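Local atomic coordinates of Endonuclease/exonuclease/phosphatase domain-containing protein (Enterococcus faecalis, PDB entry 3L1W), a protein that is of unknown function but belongs to the endonuclease/exonuclease/phosphatase family and may act as a 3'-5' RNA exonuclease. Residues P104-L116 with L127-A140. Sequence-based numbering, arbitrary orientation.
Sequences PEAGCPRIALWGL and LVINVHLDHISAHA. With SO4 (sulfate ion), chain H; EDO (1,2-ethanediol), chain K.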
# COMPACT_ATOMS: atom_id res chain seq x y z
N PRO A 104 -34.48 -20.78 -3.26
CA PRO A 104 -34.60 -22.24 -3.36
C PRO A 104 -33.27 -22.97 -3.52
O PRO A 104 -33.13 -24.08 -3.00
CB PRO A 104 -35.47 -22.42 -4.61
CG PRO A 104 -36.38 -21.22 -4.57
CD PRO A 104 -35.51 -20.09 -4.07
N GLU A 105 -32.31 -22.39 -4.24
CA GLU A 105 -31.05 -23.06 -4.53
C GLU A 105 -30.00 -22.81 -3.45
O GLU A 105 -28.96 -23.46 -3.45
CB GLU A 105 -30.48 -22.57 -5.86
CG GLU A 105 -31.44 -22.64 -7.04
CD GLU A 105 -31.11 -23.76 -7.99
OE1 GLU A 105 -30.95 -24.91 -7.51
OE2 GLU A 105 -31.00 -23.50 -9.21
N ALA A 106 -30.26 -21.87 -2.56
CA ALA A 106 -29.21 -21.38 -1.65
C ALA A 106 -29.26 -22.08 -0.30
O ALA A 106 -30.28 -22.65 0.08
CB ALA A 106 -29.31 -19.87 -1.46
N GLY A 107 -28.15 -22.02 0.42
CA GLY A 107 -28.05 -22.68 1.71
C GLY A 107 -28.36 -21.81 2.91
O GLY A 107 -28.41 -22.28 4.05
N CYS A 108 -28.57 -20.52 2.67
CA CYS A 108 -28.81 -19.58 3.77
C CYS A 108 -29.31 -18.26 3.21
O CYS A 108 -29.17 -17.99 2.02
CB CYS A 108 -27.52 -19.36 4.56
SG CYS A 108 -26.21 -18.52 3.63
N PRO A 109 -29.90 -17.41 4.07
CA PRO A 109 -30.27 -16.08 3.60
C PRO A 109 -29.03 -15.34 3.14
O PRO A 109 -27.96 -15.48 3.76
CB PRO A 109 -30.88 -15.42 4.85
CG PRO A 109 -31.23 -16.55 5.76
CD PRO A 109 -30.20 -17.60 5.50
N ARG A 110 -29.15 -14.60 2.05
CA ARG A 110 -28.07 -13.76 1.55
C ARG A 110 -28.68 -12.42 1.22
O ARG A 110 -29.83 -12.35 0.77
CB ARG A 110 -27.44 -14.34 0.29
CG ARG A 110 -26.72 -15.65 0.49
CD ARG A 110 -25.31 -15.43 0.97
NE ARG A 110 -24.68 -16.70 1.33
CZ ARG A 110 -23.46 -16.81 1.81
NH1 ARG A 110 -22.72 -15.72 1.98
NH2 ARG A 110 -22.97 -18.00 2.11
N ILE A 111 -27.93 -11.36 1.44
CA ILE A 111 -28.43 -10.04 1.07
C ILE A 111 -27.47 -9.35 0.13
O ILE A 111 -26.30 -9.72 0.00
CB ILE A 111 -28.65 -9.14 2.30
CG1 ILE A 111 -27.34 -8.94 3.06
CG2 ILE A 111 -29.74 -9.72 3.21
CD1 ILE A 111 -27.35 -7.71 3.96
N ALA A 112 -27.98 -8.34 -0.56
CA ALA A 112 -27.13 -7.36 -1.20
C ALA A 112 -27.38 -6.03 -0.53
O ALA A 112 -28.51 -5.71 -0.15
CB ALA A 112 -27.42 -7.27 -2.69
N LEU A 113 -26.31 -5.26 -0.37
CA LEU A 113 -26.38 -3.94 0.24
C LEU A 113 -25.91 -2.97 -0.83
O LEU A 113 -24.85 -3.16 -1.43
CB LEU A 113 -25.43 -3.89 1.45
CG LEU A 113 -25.23 -2.53 2.14
CD1 LEU A 113 -26.55 -1.98 2.69
CD2 LEU A 113 -24.16 -2.59 3.24
N TRP A 114 -26.68 -1.92 -1.08
CA TRP A 114 -26.29 -0.95 -2.09
C TRP A 114 -26.37 0.49 -1.57
O TRP A 114 -27.04 0.78 -0.57
CB TRP A 114 -27.15 -1.12 -3.35
CG TRP A 114 -28.62 -0.89 -3.08
CD1 TRP A 114 -29.54 -1.83 -2.72
CD2 TRP A 114 -29.31 0.36 -3.13
NE1 TRP A 114 -30.77 -1.23 -2.54
CE2 TRP A 114 -30.65 0.11 -2.78
CE3 TRP A 114 -28.91 1.67 -3.42
CZ2 TRP A 114 -31.61 1.13 -2.73
CZ3 TRP A 114 -29.86 2.68 -3.37
CH2 TRP A 114 -31.20 2.40 -3.03
N GLY A 115 -25.66 1.38 -2.26
CA GLY A 115 -25.72 2.80 -1.96
C GLY A 115 -25.61 3.62 -3.22
O GLY A 115 -24.88 3.26 -4.15
N LEU A 116 -26.36 4.72 -3.27
CA LEU A 116 -26.21 5.70 -4.33
C LEU A 116 -25.38 6.82 -3.74
O LEU A 116 -25.74 7.39 -2.71
CB LEU A 116 -27.58 6.20 -4.79
CG LEU A 116 -27.58 7.04 -6.07
CD1 LEU A 116 -27.18 6.18 -7.28
CD2 LEU A 116 -28.95 7.68 -6.30
N LEU A 127 -23.80 4.27 -8.50
CA LEU A 127 -24.32 3.18 -7.70
C LEU A 127 -23.22 2.23 -7.25
O LEU A 127 -22.37 1.83 -8.06
CB LEU A 127 -25.37 2.40 -8.51
CG LEU A 127 -25.98 1.17 -7.86
CD1 LEU A 127 -26.77 1.54 -6.61
CD2 LEU A 127 -26.88 0.45 -8.86
N VAL A 128 -23.22 1.87 -5.96
CA VAL A 128 -22.32 0.83 -5.44
C VAL A 128 -23.15 -0.36 -4.96
O VAL A 128 -24.10 -0.18 -4.20
CB VAL A 128 -21.49 1.35 -4.28
CG1 VAL A 128 -20.64 0.22 -3.67
CG2 VAL A 128 -20.60 2.51 -4.72
N ILE A 129 -22.80 -1.57 -5.41
CA ILE A 129 -23.51 -2.78 -4.99
C ILE A 129 -22.50 -3.72 -4.35
O ILE A 129 -21.55 -4.14 -4.99
CB ILE A 129 -24.15 -3.51 -6.19
CG1 ILE A 129 -25.07 -2.56 -6.99
CG2 ILE A 129 -24.92 -4.73 -5.72
CD1 ILE A 129 -25.55 -3.15 -8.32
N ASN A 130 -22.73 -4.05 -3.08
CA ASN A 130 -21.86 -4.94 -2.31
C ASN A 130 -22.34 -6.37 -2.49
O ASN A 130 -23.44 -6.71 -2.06
CB ASN A 130 -21.90 -4.54 -0.83
CG ASN A 130 -20.87 -5.29 0.01
OD1 ASN A 130 -20.38 -6.35 -0.39
ND2 ASN A 130 -20.54 -4.73 1.17
N VAL A 131 -21.51 -7.18 -3.13
CA VAL A 131 -21.82 -8.56 -3.49
C VAL A 131 -21.25 -9.59 -2.51
O VAL A 131 -20.06 -9.55 -2.20
CB VAL A 131 -21.20 -8.87 -4.88
CG1 VAL A 131 -21.39 -10.33 -5.24
CG2 VAL A 131 -21.81 -7.96 -5.96
N HIS A 132 -22.08 -10.52 -2.03
CA HIS A 132 -21.54 -11.73 -1.43
C HIS A 132 -22.43 -12.91 -1.78
O HIS A 132 -23.47 -13.12 -1.15
CB HIS A 132 -21.40 -11.62 0.09
CG HIS A 132 -20.58 -12.72 0.69
ND1 HIS A 132 -20.45 -12.91 2.05
CD2 HIS A 132 -19.84 -13.69 0.11
CE1 HIS A 132 -19.68 -13.95 2.28
NE2 HIS A 132 -19.29 -14.45 1.11
N LEU A 133 -22.02 -13.66 -2.79
CA LEU A 133 -22.88 -14.72 -3.31
C LEU A 133 -22.67 -16.00 -2.52
O LEU A 133 -21.66 -16.16 -1.85
CB LEU A 133 -22.62 -14.96 -4.80
CG LEU A 133 -22.77 -13.73 -5.69
CD1 LEU A 133 -22.51 -14.07 -7.15
CD2 LEU A 133 -24.15 -13.11 -5.52
N ASP A 134 -23.64 -16.92 -2.63
CA ASP A 134 -23.64 -18.17 -1.90
C ASP A 134 -22.45 -19.05 -2.29
O ASP A 134 -22.07 -19.10 -3.45
CB ASP A 134 -24.94 -18.92 -2.18
CG ASP A 134 -25.50 -19.60 -0.96
OD1 ASP A 134 -25.81 -18.91 0.03
OD2 ASP A 134 -25.66 -20.83 -0.99
N HIS A 135 -21.86 -19.73 -1.32
CA HIS A 135 -20.75 -20.63 -1.60
C HIS A 135 -21.22 -22.02 -2.03
O HIS A 135 -20.45 -22.80 -2.58
CB HIS A 135 -19.82 -20.76 -0.39
CG HIS A 135 -20.51 -21.23 0.86
ND1 HIS A 135 -20.77 -22.56 1.11
CD2 HIS A 135 -20.98 -20.55 1.93
CE1 HIS A 135 -21.37 -22.68 2.27
NE2 HIS A 135 -21.52 -21.48 2.79
N ILE A 136 -22.49 -22.32 -1.80
CA ILE A 136 -22.98 -23.68 -1.95
C ILE A 136 -22.83 -24.27 -3.36
O ILE A 136 -22.44 -25.43 -3.51
CB ILE A 136 -24.45 -23.78 -1.46
CG1 ILE A 136 -24.82 -25.22 -1.12
CG2 ILE A 136 -25.40 -23.21 -2.48
CD1 ILE A 136 -26.26 -25.36 -0.70
N SER A 137 -23.12 -23.48 -4.39
CA SER A 137 -23.09 -24.00 -5.76
C SER A 137 -23.07 -22.90 -6.80
O SER A 137 -23.45 -21.77 -6.53
CB SER A 137 -24.31 -24.89 -6.01
OG SER A 137 -25.48 -24.10 -6.19
N ALA A 138 -22.60 -23.24 -8.00
CA ALA A 138 -22.63 -22.30 -9.11
C ALA A 138 -24.06 -21.88 -9.46
O ALA A 138 -24.31 -20.74 -9.84
CB ALA A 138 -21.93 -22.88 -10.32
N HIS A 139 -25.01 -22.81 -9.33
CA HIS A 139 -26.40 -22.48 -9.62
C HIS A 139 -26.93 -21.45 -8.64
O HIS A 139 -27.65 -20.53 -9.03
CB HIS A 139 -27.28 -23.74 -9.62
CG HIS A 139 -27.11 -24.59 -10.84
ND1 HIS A 139 -27.30 -25.96 -10.83
CD2 HIS A 139 -26.77 -24.27 -12.11
CE1 HIS A 139 -27.09 -26.44 -12.04
NE2 HIS A 139 -26.76 -25.44 -12.83
N ALA A 140 -26.58 -21.60 -7.36
CA ALA A 140 -26.98 -20.63 -6.34
C ALA A 140 -26.39 -19.25 -6.61
O ALA A 140 -27.03 -18.23 -6.36
CB ALA A 140 -26.57 -21.11 -4.96
S SO4 H . -21.03 -26.71 -8.04
O1 SO4 H . -20.46 -26.80 -6.69
O2 SO4 H . -20.98 -25.34 -8.51
O3 SO4 H . -20.26 -27.56 -8.94
O4 SO4 H . -22.42 -27.17 -8.02
C1 EDO K . -34.94 -2.51 -3.62
O1 EDO K . -34.95 -1.69 -4.80
C2 EDO K . -33.51 -2.63 -3.12
O2 EDO K . -33.40 -2.25 -1.74
O HOH W 1 -29.56 -21.05 -10.94
O HOH W 2 -24.67 -9.26 -2.27
O HOH W 3 -24.74 -11.77 0.90
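Leu127 reaches across to Trp114 with its CD1 methyl, which lies 3.8 Å from Trp114 CE3 and also packs on the carbonyl oxygen of Gly115. The indole leads away from the 127-132 strand because CG of Trp114 stands between its backbone N and carbonyl carbon (chi1 61°); Trp114 CB packs 4.4 Å from Ile129 CG1. On this same face Leu116 lays CD1 alongside Leu127 CB, and helix 153-158 packs against Trp114, Leu127 and Ile129. The backbones pair as an antiparallel hairpin: Val128 N donates to Gly115 O and Gly115 N to Val128 O, Asn130 N donates to Leu113 O at 2.8 Å, and the non-hydrogen-bonded pair Trp114-Ile129 lies between these two hydrogen-bonded pairs. Both strands belong to one of the two sheets that form the layered sandwich of the DNase I-like fold. From the other face Asn130 faces strand 38-44 of the second sheet, where its amide bonds Ile41 O and Gln42 NE2.

Past Asn130 the strands part and water takes over. One molecule donates to both Ile111 O and Asn130 O while accepting from His132 N; a second bridges Ile111 O and His132 O. Beyond them Arg110, its chain bent at chi2 (-84°), presents the edge of its guanidinium to the His132 ring, NH1 standing 3.5 Å above the ring centre, the two planes 77° apart. Arg110 NE forms a salt bridge of 2.8 Å with Asp134 OD1, met on the anti side and out of the carboxylate plane, the two flat groups standing perpendicular. Arg110 NH2 lies 3.2 Å from His135 CD2, with the guanidinium and the ring at about a right angle. At the outer end, Ala140 CB lies 3.7 Å from Glu105 O, and Ser137 OG caps the helix by accepting from Ala140 N at 3.0 Å, while Ala138 N donates to a sulfate oxygen.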